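Long-range contacts in folylpolyglutamate synthase (FolC) (Helicobacter pylori, PDB 6K8C), which probably uses ATP to add glutamate to dihydropteroate, giving dihydrofolate, and then to reduced folates, giving folylpolyglutamates: residues 5-9 against 100-104; 15-21 against 119-124; 37-42 against 109-115; 62-66 against 77-81; 337-341 against 380-385. Residues are numbered along the deposited sequence.

Contact 1: 5-9 against 100-104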
# COMPACT_ATOMS: atom_id res chain seq x y z
N PRO A 5 7.09 20.10 15.65
CA PRO A 5 6.87 18.73 16.12
C PRO A 5 7.85 17.74 15.49
O PRO A 5 8.88 17.43 16.08
CB PRO A 5 5.43 18.43 15.69
CG PRO A 5 5.07 19.51 14.66
CD PRO A 5 6.26 20.41 14.47
N LEU A 6 7.53 17.28 14.28
CA LEU A 6 8.46 16.47 13.52
C LEU A 6 9.62 17.28 12.95
O LEU A 6 10.52 16.70 12.34
CB LEU A 6 7.73 15.76 12.37
CG LEU A 6 6.45 15.00 12.78
CD1 LEU A 6 5.57 14.74 11.57
CD2 LEU A 6 6.78 13.70 13.51
N ASN A 7 9.61 18.60 13.15
CA ASN A 7 10.62 19.50 12.62
C ASN A 7 11.68 19.80 13.68
O ASN A 7 11.71 19.21 14.76
CB ASN A 7 9.97 20.79 12.13
CG ASN A 7 9.80 20.84 10.62
OD1 ASN A 7 10.76 21.10 9.88
ND2 ASN A 7 8.59 20.59 10.14
N GLY A 8 12.57 20.74 13.36
CA GLY A 8 13.65 21.10 14.25
C GLY A 8 14.93 20.34 13.94
O GLY A 8 14.97 19.41 13.13
N LEU A 9 16.00 20.76 14.62
CA LEU A 9 17.32 20.18 14.37
C LEU A 9 17.35 18.70 14.74
O LEU A 9 17.93 17.88 14.01
CB LEU A 9 18.39 20.93 15.17
CG LEU A 9 18.92 22.24 14.58
CD1 LEU A 9 20.17 22.68 15.33
CD2 LEU A 9 19.20 22.10 13.09
N GLU A 100 1.28 13.54 14.98
CA GLU A 100 2.66 13.98 14.79
C GLU A 100 3.47 13.90 16.08
O GLU A 100 4.64 13.48 16.06
CB GLU A 100 2.68 15.41 14.26
CG GLU A 100 2.15 15.57 12.85
CD GLU A 100 2.65 16.83 12.19
OE1 GLU A 100 2.60 16.92 10.95
OE2 GLU A 100 3.11 17.74 12.92
N SER A 101 2.88 14.28 17.21
CA SER A 101 3.64 14.30 18.46
C SER A 101 3.91 12.89 18.96
O SER A 101 4.97 12.65 19.56
CB SER A 101 2.90 15.13 19.51
OG SER A 101 1.50 14.93 19.42
N VAL A 102 2.99 11.96 18.74
CA VAL A 102 3.22 10.57 19.10
C VAL A 102 4.37 9.99 18.29
O VAL A 102 5.22 9.26 18.81
CB VAL A 102 1.93 9.75 18.92
CG1 VAL A 102 2.20 8.27 19.17
CG2 VAL A 102 0.84 10.26 19.85
N LEU A 103 4.41 10.30 16.99
CA LEU A 103 5.48 9.81 16.13
C LEU A 103 6.82 10.45 16.51
O LEU A 103 7.85 9.77 16.56
CB LEU A 103 5.14 10.10 14.67
CG LEU A 103 6.13 9.65 13.60
CD1 LEU A 103 6.44 8.16 13.71
CD2 LEU A 103 5.58 9.99 12.22
N GLU A 104 6.83 11.76 16.77
CA GLU A 104 8.07 12.43 17.15
C GLU A 104 8.60 11.88 18.47
O GLU A 104 9.82 11.75 18.66
CB GLU A 104 7.84 13.94 17.24
CG GLU A 104 9.02 14.72 17.82
CD GLU A 104 10.25 14.72 16.92
OE1 GLU A 104 10.11 14.46 15.71
OE2 GLU A 104 11.35 15.00 17.44
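The first modelled residue, Pro-5, already lies against the start of helix 100-110: its CG is 3.2 Å from Glu-100 OE2, and its CA is 6.0 Å from the CA of Ser-101. Its carbonyl faces the other acidic side chain, with Pro-5 O 3.2 Å from Glu-104 CD and also 3.2 Å from Glu-104 OE1. Both oxygens are acceptors, so this is proximity and not a hydrogen bond. The carboxylate finds its donors elsewhere, OE1 at the backbone N of Leu-12 and OE2 at the side-chain amide of Gln-108. Leu-6 does most of the packing. With chi1 near -50° and chi2 trans, its end reaches closer to the helix than its CA-to-CB direction suggests. Leu-6 CD2 lies 3.3 Å from Glu-100 O, 4.1 Å from Leu-103 CG and 3.9 Å from Glu-104 CB, while Leu-6 CD1 is 3.6 Å from Glu-100 CD, so the CB of Glu-104 and the carboxyl end of Glu-100 border a leucine-leucine contact. From Asn-7 onward the chain departs; Gly-8, at phi 94° and psi 172°, adopts a backbone shape in which a CB would jam against the preceding carbonyl. Without any hydrogen bond across it, the 301 Å² interface is a surface contact by which the N-terminal arm, just ahead of helix 12-17, lies across the first turn of helix 100-110 in the Mur ligase-type middle domain.

Contact 2: 15-21 against 119-124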
# COMPACT_ATOMS: atom_id res chain seq x y z
N PHE A 15 16.17 13.82 10.69
CA PHE A 15 16.82 12.51 10.80
C PHE A 15 16.56 11.66 9.55
O PHE A 15 17.46 10.94 9.09
CB PHE A 15 16.32 11.79 12.05
CG PHE A 15 17.13 10.58 12.42
CD1 PHE A 15 18.46 10.71 12.78
CD2 PHE A 15 16.55 9.32 12.43
CE1 PHE A 15 19.21 9.59 13.14
CE2 PHE A 15 17.29 8.21 12.79
CZ PHE A 15 18.62 8.35 13.14
N LEU A 16 15.35 11.72 9.00
CA LEU A 16 15.07 10.96 7.78
C LEU A 16 15.85 11.51 6.59
O LEU A 16 16.23 10.75 5.69
CB LEU A 16 13.57 10.96 7.48
CG LEU A 16 12.71 10.20 8.49
CD1 LEU A 16 11.24 10.30 8.13
CD2 LEU A 16 13.15 8.74 8.55
N GLU A 17 16.12 12.81 6.56
CA GLU A 17 16.86 13.36 5.44
C GLU A 17 18.33 12.94 5.43
O GLU A 17 18.98 13.04 4.39
CB GLU A 17 16.73 14.89 5.41
CG GLU A 17 15.44 15.35 4.77
CD GLU A 17 14.99 16.74 5.20
OE1 GLU A 17 13.84 17.10 4.90
OE2 GLU A 17 15.80 17.47 5.81
N THR A 18 18.85 12.46 6.56
CA THR A 18 20.18 11.84 6.58
C THR A 18 20.17 10.41 6.07
O THR A 18 21.24 9.79 5.98
CB THR A 18 20.76 11.84 8.00
OG1 THR A 18 20.15 10.79 8.76
CG2 THR A 18 20.52 13.19 8.68
N LYS A 19 19.00 9.86 5.73
CA LYS A 19 18.89 8.52 5.16
C LYS A 19 18.25 8.66 3.79
O LYS A 19 17.04 8.43 3.63
CB LYS A 19 18.08 7.59 6.06
CG LYS A 19 18.59 7.51 7.49
CD LYS A 19 17.50 7.02 8.44
CE LYS A 19 18.03 6.81 9.86
NZ LYS A 19 19.34 6.09 9.95
N PRO A 20 19.02 9.07 2.78
CA PRO A 20 18.48 9.14 1.42
C PRO A 20 17.85 7.80 1.05
O PRO A 20 18.47 6.75 1.17
CB PRO A 20 19.70 9.45 0.55
CG PRO A 20 20.89 9.24 1.43
CD PRO A 20 20.44 9.46 2.83
N LYS A 21 16.59 7.86 0.61
CA LYS A 21 15.73 6.68 0.57
C LYS A 21 16.22 5.60 -0.39
O LYS A 21 15.70 4.48 -0.34
CB LYS A 21 14.30 7.10 0.23
CG LYS A 21 13.97 8.53 0.63
CD LYS A 21 12.55 8.65 1.14
CE LYS A 21 11.53 8.18 0.11
NZ LYS A 21 10.13 8.57 0.48
N CYS A 119 20.30 2.44 10.62
CA CYS A 119 19.13 2.08 9.84
C CYS A 119 19.12 2.78 8.49
O CYS A 119 19.44 3.96 8.38
CB CYS A 119 17.85 2.46 10.58
SG CYS A 119 17.35 1.33 11.88
N SER A 120 18.71 2.04 7.46
CA SER A 120 18.22 2.67 6.25
C SER A 120 16.91 3.40 6.55
O SER A 120 16.31 3.25 7.61
CB SER A 120 18.00 1.63 5.15
OG SER A 120 16.81 0.89 5.38
N TYR A 121 16.47 4.20 5.57
CA TYR A 121 15.20 4.91 5.70
C TYR A 121 14.06 3.96 6.07
O TYR A 121 13.36 4.16 7.06
CB TYR A 121 14.91 5.64 4.39
CG TYR A 121 13.63 6.44 4.35
CD1 TYR A 121 12.43 5.85 3.97
CD2 TYR A 121 13.62 7.80 4.64
CE1 TYR A 121 11.26 6.57 3.91
CE2 TYR A 121 12.45 8.54 4.58
CZ TYR A 121 11.27 7.92 4.21
OH TYR A 121 10.11 8.65 4.15
N PHE A 122 13.88 2.90 5.28
CA PHE A 122 12.77 1.99 5.53
C PHE A 122 12.99 1.17 6.80
O PHE A 122 12.02 0.86 7.50
CB PHE A 122 12.56 1.06 4.33
CG PHE A 122 11.38 0.14 4.49
CD1 PHE A 122 10.08 0.63 4.44
CD2 PHE A 122 11.56 -1.22 4.72
CE1 PHE A 122 8.99 -0.21 4.60
CE2 PHE A 122 10.47 -2.07 4.88
CZ PHE A 122 9.19 -1.56 4.82
N GLU A 123 14.24 0.83 7.11
CA GLU A 123 14.52 0.12 8.36
C GLU A 123 14.14 0.96 9.57
O GLU A 123 13.63 0.44 10.56
CB GLU A 123 16.00 -0.30 8.41
CG GLU A 123 16.32 -1.44 7.43
CD GLU A 123 17.80 -1.64 7.22
OE1 GLU A 123 18.61 -0.85 7.76
OE2 GLU A 123 18.16 -2.60 6.51
N TYR A 124 14.38 2.28 9.51
CA TYR A 124 13.99 3.15 10.62
C TYR A 124 12.48 3.26 10.73
O TYR A 124 11.93 3.28 11.84
CB TYR A 124 14.61 4.53 10.45
CG TYR A 124 14.57 5.34 11.72
CD1 TYR A 124 15.22 4.91 12.87
CD2 TYR A 124 13.86 6.53 11.79
CE1 TYR A 124 15.18 5.64 14.04
CE2 TYR A 124 13.81 7.27 12.95
CZ TYR A 124 14.48 6.82 14.07
OH TYR A 124 14.43 7.55 15.23
O HOH W 1 18.24 4.94 3.44
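Lys-19 is drawn out in an m, t, t, m conformation that carries its ammonium group across the gap, where NZ donates to Cys-119 O at 2.6 Å; NZ also bonds to Ser-116 O, so it gathers carbonyls from the end of helix 114-118 and the link beyond it. The stem of the same side chain passes Tyr-124, with Lys-19 CE 4.2 Å from Tyr-124 CB. Phe-15 and Tyr-124 both take chi1 trans and form a T-shaped pair: the edge of Phe-15 points at the face of Tyr-124, with centroids 4.8 Å apart and planes at 65°. Tyr-124 keeps its hydroxyl engaged with His-107. The pairing sets the C-terminal end of helix 12-17 against the N-terminal end of helix 121-132, a helix of the Mur ligase middle domain, a member of the P-loop NTPase clan. That second helix opens with a capping box, since Glu-123 N donates to Ser-120 OG (3.1 Å) and Ser-120 N to Glu-123 OE1 (2.9 Å). Tyr-121, also chi1 trans, receives Leu-16 CB 3.9 Å from its CE2. Over one face of its ring sits Lys-21 CD, 3.5 Å from the centroid and 15° off the normal, a CH-pi contact from a poorly ordered side chain. A water donates to Pro-20 O and accepts from Tyr-121 N, each at 2.9 Å.

Contact 3: 37-42 against 109-115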
# COMPACT_ATOMS: atom_id res chain seq x y z
N ASP A 37 19.44 -5.67 18.53
CA ASP A 37 19.81 -4.59 19.44
C ASP A 37 18.58 -3.83 19.93
O ASP A 37 18.51 -3.45 21.10
CB ASP A 37 20.77 -3.62 18.76
CG ASP A 37 22.14 -4.22 18.54
OD1 ASP A 37 22.34 -5.40 18.89
OD2 ASP A 37 23.01 -3.51 18.01
N PHE A 38 17.62 -3.59 19.04
CA PHE A 38 16.40 -2.90 19.44
C PHE A 38 15.68 -3.66 20.55
O PHE A 38 15.24 -3.07 21.54
CB PHE A 38 15.45 -2.71 18.24
CG PHE A 38 14.06 -2.28 18.64
CD1 PHE A 38 13.77 -0.94 18.84
CD2 PHE A 38 13.07 -3.22 18.87
CE1 PHE A 38 12.50 -0.55 19.23
CE2 PHE A 38 11.81 -2.83 19.26
CZ PHE A 38 11.52 -1.50 19.44
N LYS A 39 15.53 -4.98 20.37
CA LYS A 39 14.79 -5.77 21.35
C LYS A 39 15.50 -5.77 22.70
O LYS A 39 14.86 -5.64 23.75
CB LYS A 39 14.59 -7.19 20.83
CG LYS A 39 13.47 -7.33 19.80
CD LYS A 39 13.25 -8.78 19.42
CE LYS A 39 14.47 -9.37 18.74
NZ LYS A 39 14.28 -10.80 18.39
N ASN A 40 16.83 -5.90 22.68
CA ASN A 40 17.60 -5.78 23.91
C ASN A 40 17.40 -4.42 24.57
O ASN A 40 17.09 -4.33 25.76
CB ASN A 40 19.09 -6.02 23.63
CG ASN A 40 19.44 -7.50 23.50
OD1 ASN A 40 18.77 -8.37 24.06
ND2 ASN A 40 20.51 -7.79 22.77
N ALA A 41 17.56 -3.34 23.79
CA ALA A 41 17.49 -2.01 24.38
C ALA A 41 16.07 -1.60 24.74
O ALA A 41 15.88 -0.76 25.63
CB ALA A 41 18.10 -0.97 23.43
N PHE A 42 15.07 -2.16 24.08
CA PHE A 42 13.69 -1.75 24.35
C PHE A 42 12.83 -2.93 24.78
O PHE A 42 12.68 -3.17 25.98
CB PHE A 42 13.10 -1.05 23.12
CG PHE A 42 13.66 0.32 22.89
CD1 PHE A 42 13.06 1.42 23.47
CD2 PHE A 42 14.79 0.50 22.11
CE1 PHE A 42 13.57 2.69 23.28
CE2 PHE A 42 15.31 1.77 21.92
CZ PHE A 42 14.70 2.86 22.50
N GLN A 109 12.89 8.65 21.36
CA GLN A 109 13.41 7.52 22.13
C GLN A 109 14.41 6.71 21.32
O GLN A 109 15.39 6.19 21.87
CB GLN A 109 12.26 6.62 22.59
CG GLN A 109 11.21 7.32 23.44
CD GLN A 109 10.12 6.37 23.89
OE1 GLN A 109 8.94 6.59 23.62
NE2 GLN A 109 10.51 5.30 24.58
N LEU A 110 14.19 6.57 20.01
CA LEU A 110 15.04 5.71 19.19
C LEU A 110 16.38 6.36 18.84
O LEU A 110 17.41 5.68 18.80
CB LEU A 110 14.33 5.33 17.89
CG LEU A 110 13.20 4.31 17.94
CD1 LEU A 110 12.63 4.12 16.55
CD2 LEU A 110 13.71 3.00 18.50
N GLN A 111 16.37 7.66 18.56
CA GLN A 111 17.50 8.29 17.86
C GLN A 111 18.80 8.24 18.66
O GLN A 111 19.87 8.36 18.06
CB GLN A 111 17.15 9.74 17.52
CG GLN A 111 16.65 10.56 18.69
CD GLN A 111 17.78 11.08 19.57
OE1 GLN A 111 18.87 11.35 19.08
NE2 GLN A 111 17.51 11.20 20.86
N SER A 112 18.74 8.06 19.98
CA SER A 112 19.95 8.08 20.79
C SER A 112 20.73 6.77 20.74
O SER A 112 21.77 6.67 21.40
CB SER A 112 19.60 8.40 22.25
OG SER A 112 18.40 7.76 22.64
N HIS A 113 20.28 5.78 19.98
CA HIS A 113 20.94 4.49 19.93
C HIS A 113 21.66 4.30 18.61
O HIS A 113 21.20 4.76 17.56
CB HIS A 113 19.94 3.35 20.15
CG HIS A 113 19.24 3.42 21.47
ND1 HIS A 113 19.51 2.56 22.51
CD2 HIS A 113 18.27 4.26 21.92
CE1 HIS A 113 18.75 2.86 23.54
NE2 HIS A 113 17.99 3.89 23.21
N ALA A 114 22.80 3.61 18.67
CA ALA A 114 23.64 3.43 17.49
C ALA A 114 22.90 2.70 16.38
O ALA A 114 23.06 3.02 15.20
CB ALA A 114 24.92 2.69 17.87
N PHE A 115 22.07 1.70 16.73
CA PHE A 115 21.39 0.94 15.69
C PHE A 115 20.42 1.81 14.90
O PHE A 115 20.12 1.51 13.74
CB PHE A 115 20.67 -0.28 16.29
CG PHE A 115 19.65 0.04 17.35
CD1 PHE A 115 18.39 0.52 17.01
CD2 PHE A 115 19.94 -0.17 18.69
CE1 PHE A 115 17.46 0.80 17.99
CE2 PHE A 115 19.01 0.11 19.67
CZ PHE A 115 17.76 0.60 19.32
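Here the C-terminal end of helix 28-41 packs against the short link between two helices, the type I beta turn Leu-110 to His-113 that joins helix 100-110 to helix 114-118 in the Mur ligase middle domain. The turn is closed by a bond within its own segment, His-113 N to Leu-110 O at 3.1 Å; no hydrogen bond passes between the two segments, and the 355 Å² they bury come mainly from apolar and aromatic side chains. Among the apolar contacts, Leu-110 CD2 lies 3.8 Å from Phe-38 CE1 and 4.0 Å from Phe-42 CE2, so one methyl meets two rings. Phe-115 is the other focus: its CE2 is 4.0 Å from Ala-41 CB, its CZ 3.8 Å from Phe-42 CE2, and its CD2 3.5 Å from the CB of Asp-37. Phe-42, the first residue to leave helical angles, has its CA-to-CB bond directed at the turn and carries its ring to the end of helix 100-110, where CZ is 3.5 Å from Gln-109 O. The aromatic pair is Phe-42 with His-113, whose centroids stand 4.9 Å apart with planes at 52°, an oblique arrangement. Behind this layer, Phe-38 also touches Val-130 and Met-131 of helix 121-132. Phe-115 presents one ring face to the helix backbone itself, with Phe-38 CA 3.8 Å from Phe-115 CZ.

Contact 4: 62-66 against 77-81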
# COMPACT_ATOMS: atom_id res chain seq x y z
N GLY A 62 -4.65 -5.21 3.89
CA GLY A 62 -4.19 -4.97 5.24
C GLY A 62 -5.11 -4.05 6.02
O GLY A 62 -5.35 -4.26 7.21
N ARG A 63 -5.63 -3.01 5.36
CA ARG A 63 -6.47 -2.06 6.08
C ARG A 63 -7.84 -2.66 6.39
O ARG A 63 -8.42 -2.38 7.44
CB ARG A 63 -6.61 -0.76 5.27
CG ARG A 63 -7.31 0.38 6.04
CD ARG A 63 -6.56 0.78 7.32
NE ARG A 63 -5.20 1.21 7.02
CZ ARG A 63 -4.87 2.42 6.60
NH1 ARG A 63 -5.79 3.36 6.45
NH2 ARG A 63 -3.60 2.70 6.34
N PHE A 64 -8.37 -3.49 5.48
CA PHE A 64 -9.61 -4.20 5.75
C PHE A 64 -9.47 -5.08 6.98
O PHE A 64 -10.33 -5.08 7.87
CB PHE A 64 -10.01 -5.06 4.54
CG PHE A 64 -10.92 -4.39 3.57
CD1 PHE A 64 -11.99 -3.63 4.00
CD2 PHE A 64 -10.72 -4.54 2.20
CE1 PHE A 64 -12.85 -3.02 3.08
CE2 PHE A 64 -11.57 -3.94 1.28
CZ PHE A 64 -12.63 -3.18 1.72
N LEU A 65 -8.38 -5.85 7.05
CA LEU A 65 -8.12 -6.67 8.23
C LEU A 65 -8.00 -5.80 9.48
O LEU A 65 -8.57 -6.13 10.53
CB LEU A 65 -6.84 -7.49 8.02
CG LEU A 65 -6.34 -8.33 9.20
CD1 LEU A 65 -7.38 -9.35 9.63
CD2 LEU A 65 -5.05 -9.03 8.83
N THR A 66 -7.26 -4.69 9.38
CA THR A 66 -7.11 -3.76 10.50
C THR A 66 -8.47 -3.26 10.99
O THR A 66 -8.71 -3.19 12.20
CB THR A 66 -6.23 -2.57 10.08
OG1 THR A 66 -4.92 -3.04 9.74
CG2 THR A 66 -6.12 -1.54 11.20
N LEU A 77 -1.99 -1.63 14.87
CA LEU A 77 -1.22 -0.71 14.05
C LEU A 77 -1.03 -1.31 12.67
O LEU A 77 -0.58 -2.46 12.54
CB LEU A 77 0.14 -0.39 14.67
CG LEU A 77 0.86 0.75 13.93
CD1 LEU A 77 1.59 1.62 14.93
CD2 LEU A 77 1.82 0.24 12.86
N HIS A 78 -1.35 -0.53 11.64
CA HIS A 78 -1.16 -0.93 10.25
C HIS A 78 -0.02 -0.12 9.66
O HIS A 78 -0.12 1.10 9.54
CB HIS A 78 -2.44 -0.73 9.44
CG HIS A 78 -2.35 -1.24 8.04
ND1 HIS A 78 -3.18 -0.80 7.03
CD2 HIS A 78 -1.54 -2.17 7.48
CE1 HIS A 78 -2.89 -1.44 5.91
NE2 HIS A 78 -1.90 -2.28 6.16
N PHE A 79 1.06 -0.81 9.31
CA PHE A 79 2.28 -0.20 8.79
C PHE A 79 2.32 -0.41 7.28
O PHE A 79 2.34 -1.55 6.82
CB PHE A 79 3.49 -0.84 9.45
CG PHE A 79 4.82 -0.40 8.90
CD1 PHE A 79 5.21 0.93 8.97
CD2 PHE A 79 5.69 -1.33 8.34
CE1 PHE A 79 6.43 1.32 8.48
CE2 PHE A 79 6.92 -0.93 7.85
CZ PHE A 79 7.29 0.39 7.92
N THR A 80 2.32 0.69 6.51
CA THR A 80 2.29 0.62 5.06
C THR A 80 3.42 1.45 4.46
O THR A 80 4.09 2.21 5.16
CB THR A 80 0.95 1.11 4.50
OG1 THR A 80 0.76 2.49 4.86
CG2 THR A 80 -0.19 0.28 5.05
N SER A 81 3.62 1.30 3.16
CA SER A 81 4.62 2.10 2.46
C SER A 81 4.27 2.12 0.98
O SER A 81 3.64 1.18 0.49
CB SER A 81 6.04 1.55 2.68
OG SER A 81 6.21 0.32 1.99
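This is a buried helix-on-sheet contact, centred about 8 Å from the centre of the chain, within the beta-alpha-beta crossover formed by strand 48-53, helix 58-70 and strand 76-79. The sequence and family identify the turn leading into this helix as the P-loop of the Mur ligase middle domain. The geometry is that of a crossover: the axes of 62-66 and 77-79 run at 176°, nearly antiparallel, with a closest approach of 8.9 Å, and strand 138-142 lies between the two parallel strands in the sheet. His-78 points its CA-to-CB bond toward the helix, and all but a little of the contact runs through it. Its ring lies with one face against Gly-62, whose C is 3.4 Å from His-78 CE1. An ideal CB on Gly-62 would stand 2.5 Å from His-78 NE2, a clash, although the backbone angles of this glycine are ordinary helical ones. Thr-66 OG1 comes within 3.4 Å of His-78 CB while donating to Gly-62 O at 2.8 Å one turn back. At the ring edge, Arg-63 NE donates to His-78 ND1 at 2.8 Å with an angle of 169°; the guanidinium also makes a cation-pi contact with Phe-92 of the next strand. Since ND1 accepts this hydrogen, it carries no proton there, which is consistent with a neutral imidazole beside the arginine's positive charge.

Contact 5: 337-341 against 380-385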
# COMPACT_ATOMS: atom_id res chain seq x y z
N LEU A 337 2.63 14.15 -16.86
CA LEU A 337 3.47 14.61 -15.76
C LEU A 337 4.88 14.07 -15.98
O LEU A 337 5.20 12.93 -15.61
CB LEU A 337 2.91 14.18 -14.41
CG LEU A 337 3.54 14.85 -13.19
CD1 LEU A 337 3.31 16.34 -13.22
CD2 LEU A 337 3.00 14.26 -11.89
N GLU A 338 5.73 14.90 -16.59
CA GLU A 338 7.11 14.53 -16.88
C GLU A 338 7.80 13.96 -15.65
O GLU A 338 7.85 14.60 -14.60
CB GLU A 338 7.86 15.76 -17.38
CG GLU A 338 9.11 15.46 -18.19
CD GLU A 338 9.23 16.36 -19.40
OE1 GLU A 338 9.26 17.59 -19.20
OE2 GLU A 338 9.29 15.84 -20.53
N LEU A 339 8.30 12.73 -15.78
CA LEU A 339 9.08 12.08 -14.74
C LEU A 339 10.29 11.42 -15.40
O LEU A 339 10.15 10.76 -16.43
CB LEU A 339 8.26 11.02 -13.99
CG LEU A 339 7.22 11.53 -12.99
CD1 LEU A 339 6.18 10.45 -12.74
CD2 LEU A 339 7.88 11.95 -11.69
N HIS A 340 11.46 11.59 -14.79
CA HIS A 340 12.70 11.07 -15.33
C HIS A 340 13.20 9.85 -14.57
O HIS A 340 14.25 9.30 -14.93
CB HIS A 340 13.77 12.17 -15.33
CG HIS A 340 13.44 13.31 -16.25
ND1 HIS A 340 13.72 13.28 -17.60
CD2 HIS A 340 12.82 14.49 -16.02
CE1 HIS A 340 13.31 14.40 -18.16
NE2 HIS A 340 12.76 15.15 -17.22
N GLU A 341 12.48 9.42 -13.54
CA GLU A 341 12.79 8.16 -12.89
C GLU A 341 12.76 7.03 -13.91
O GLU A 341 12.03 7.08 -14.91
CB GLU A 341 11.80 7.91 -11.75
CG GLU A 341 11.99 8.83 -10.53
CD GLU A 341 11.59 10.29 -10.77
OE1 GLU A 341 11.49 10.72 -11.94
OE2 GLU A 341 11.38 11.02 -9.78
N LEU A 380 4.25 7.65 -7.22
CA LEU A 380 5.21 8.65 -7.69
C LEU A 380 4.51 9.81 -8.38
O LEU A 380 4.80 10.98 -8.11
CB LEU A 380 6.22 7.99 -8.63
CG LEU A 380 7.11 8.89 -9.49
CD1 LEU A 380 8.00 9.77 -8.61
CD2 LEU A 380 7.95 8.06 -10.44
N VAL A 381 3.58 9.50 -9.28
CA VAL A 381 2.86 10.56 -10.00
C VAL A 381 2.11 11.45 -9.03
O VAL A 381 2.14 12.68 -9.14
CB VAL A 381 1.92 9.94 -11.05
CG1 VAL A 381 0.85 10.95 -11.46
CG2 VAL A 381 2.70 9.48 -12.27
N ALA A 382 1.43 10.85 -8.05
CA ALA A 382 0.64 11.65 -7.12
C ALA A 382 1.52 12.48 -6.20
O ALA A 382 1.23 13.65 -5.94
CB ALA A 382 -0.28 10.74 -6.30
N ASN A 383 2.61 11.88 -5.70
CA ASN A 383 3.48 12.62 -4.78
C ASN A 383 4.25 13.72 -5.51
O ASN A 383 4.44 14.81 -4.96
CB ASN A 383 4.44 11.65 -4.08
CG ASN A 383 5.48 12.37 -3.25
OD1 ASN A 383 6.60 12.59 -3.70
ND2 ASN A 383 5.10 12.76 -2.04
N ALA A 384 4.67 13.46 -6.75
CA ALA A 384 5.37 14.48 -7.52
C ALA A 384 4.43 15.61 -7.91
O ALA A 384 4.84 16.79 -7.92
CB ALA A 384 6.03 13.87 -8.75
N PHE A 385 3.19 15.29 -8.26
CA PHE A 385 2.20 16.35 -8.48
C PHE A 385 2.01 17.18 -7.23
O PHE A 385 1.93 18.42 -7.29
CB PHE A 385 0.86 15.77 -8.91
CG PHE A 385 -0.25 16.78 -8.90
CD1 PHE A 385 -0.42 17.64 -9.97
CD2 PHE A 385 -1.08 16.91 -7.80
CE1 PHE A 385 -1.42 18.59 -9.96
CE2 PHE A 385 -2.08 17.87 -7.79
CZ PHE A 385 -2.25 18.71 -8.87
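Leu-380, in the first turn of helix 379-390, opens the contact by directing its CA-to-CB bond at the loop that follows strand 331-336. Its CG is 3.7 Å from Leu-339 CD1, and its CD1 lies 3.8 Å from Glu-341 OE2, where a carboxylate merely rests beside a methyl. Val-381 sits between two leucines: CG2 is 3.6 Å from Leu-339 CD1, CG1 is 4.0 Å from Leu-337 CD2, and its carbonyl O comes within 3.3 Å of that same CD2. Ala-382 turns away, toward Ile-284 of strand 282-285. Asn-383 also takes no part; its ND2 bonds instead to Val-84 O, tying this helix to a loop of the middle domain. Ala-384 returns to the interface one turn on from Leu-380, its CB 4.0 Å from Leu-339 CD2 and 4.4 Å from Leu-337 CD2. Phe-385 closes the set with its CB 4.0 Å from Leu-337 CD2, while its ring runs off to strands 282-285 and 373-376. The arrangement suits the alpha/beta C-terminal domain of the Mur ligase family: a helix following strand 373-376 packs on the loop leaving strand 331-336, on the far side of strand 308-312. Its chemistry is apolar, with no hydrogen bond across the segments, so the contact rests on shape and exclusion of water: three leucines, a valine, an alanine and the base of a phenylalanine carry most of the 307 Å² interface.

Overall arrangement
From the N terminus, the arm 5-9 opens contact 1, which closes at helix 100-110. Contact 2 opens at helix 12-17 before that closure and ends at helix 121-132, so the two cross; contact 3, from helix 28-41, also crosses contact 1 and is nested inside contact 2. Contact 4 is nested inside all three and lies deepest, within the crossover of the central sheet. Contacts 2 and 3 meet where Tyr-124 OH packs on Leu-110 CB at 3.5 Å, and contacts 2 and 4 where Phe-122 CE1 lies 3.8 Å from Phe-79 CZ. Contact 5 follows in series in the C-terminal domain, its centre about 35 Å from that of contact 3.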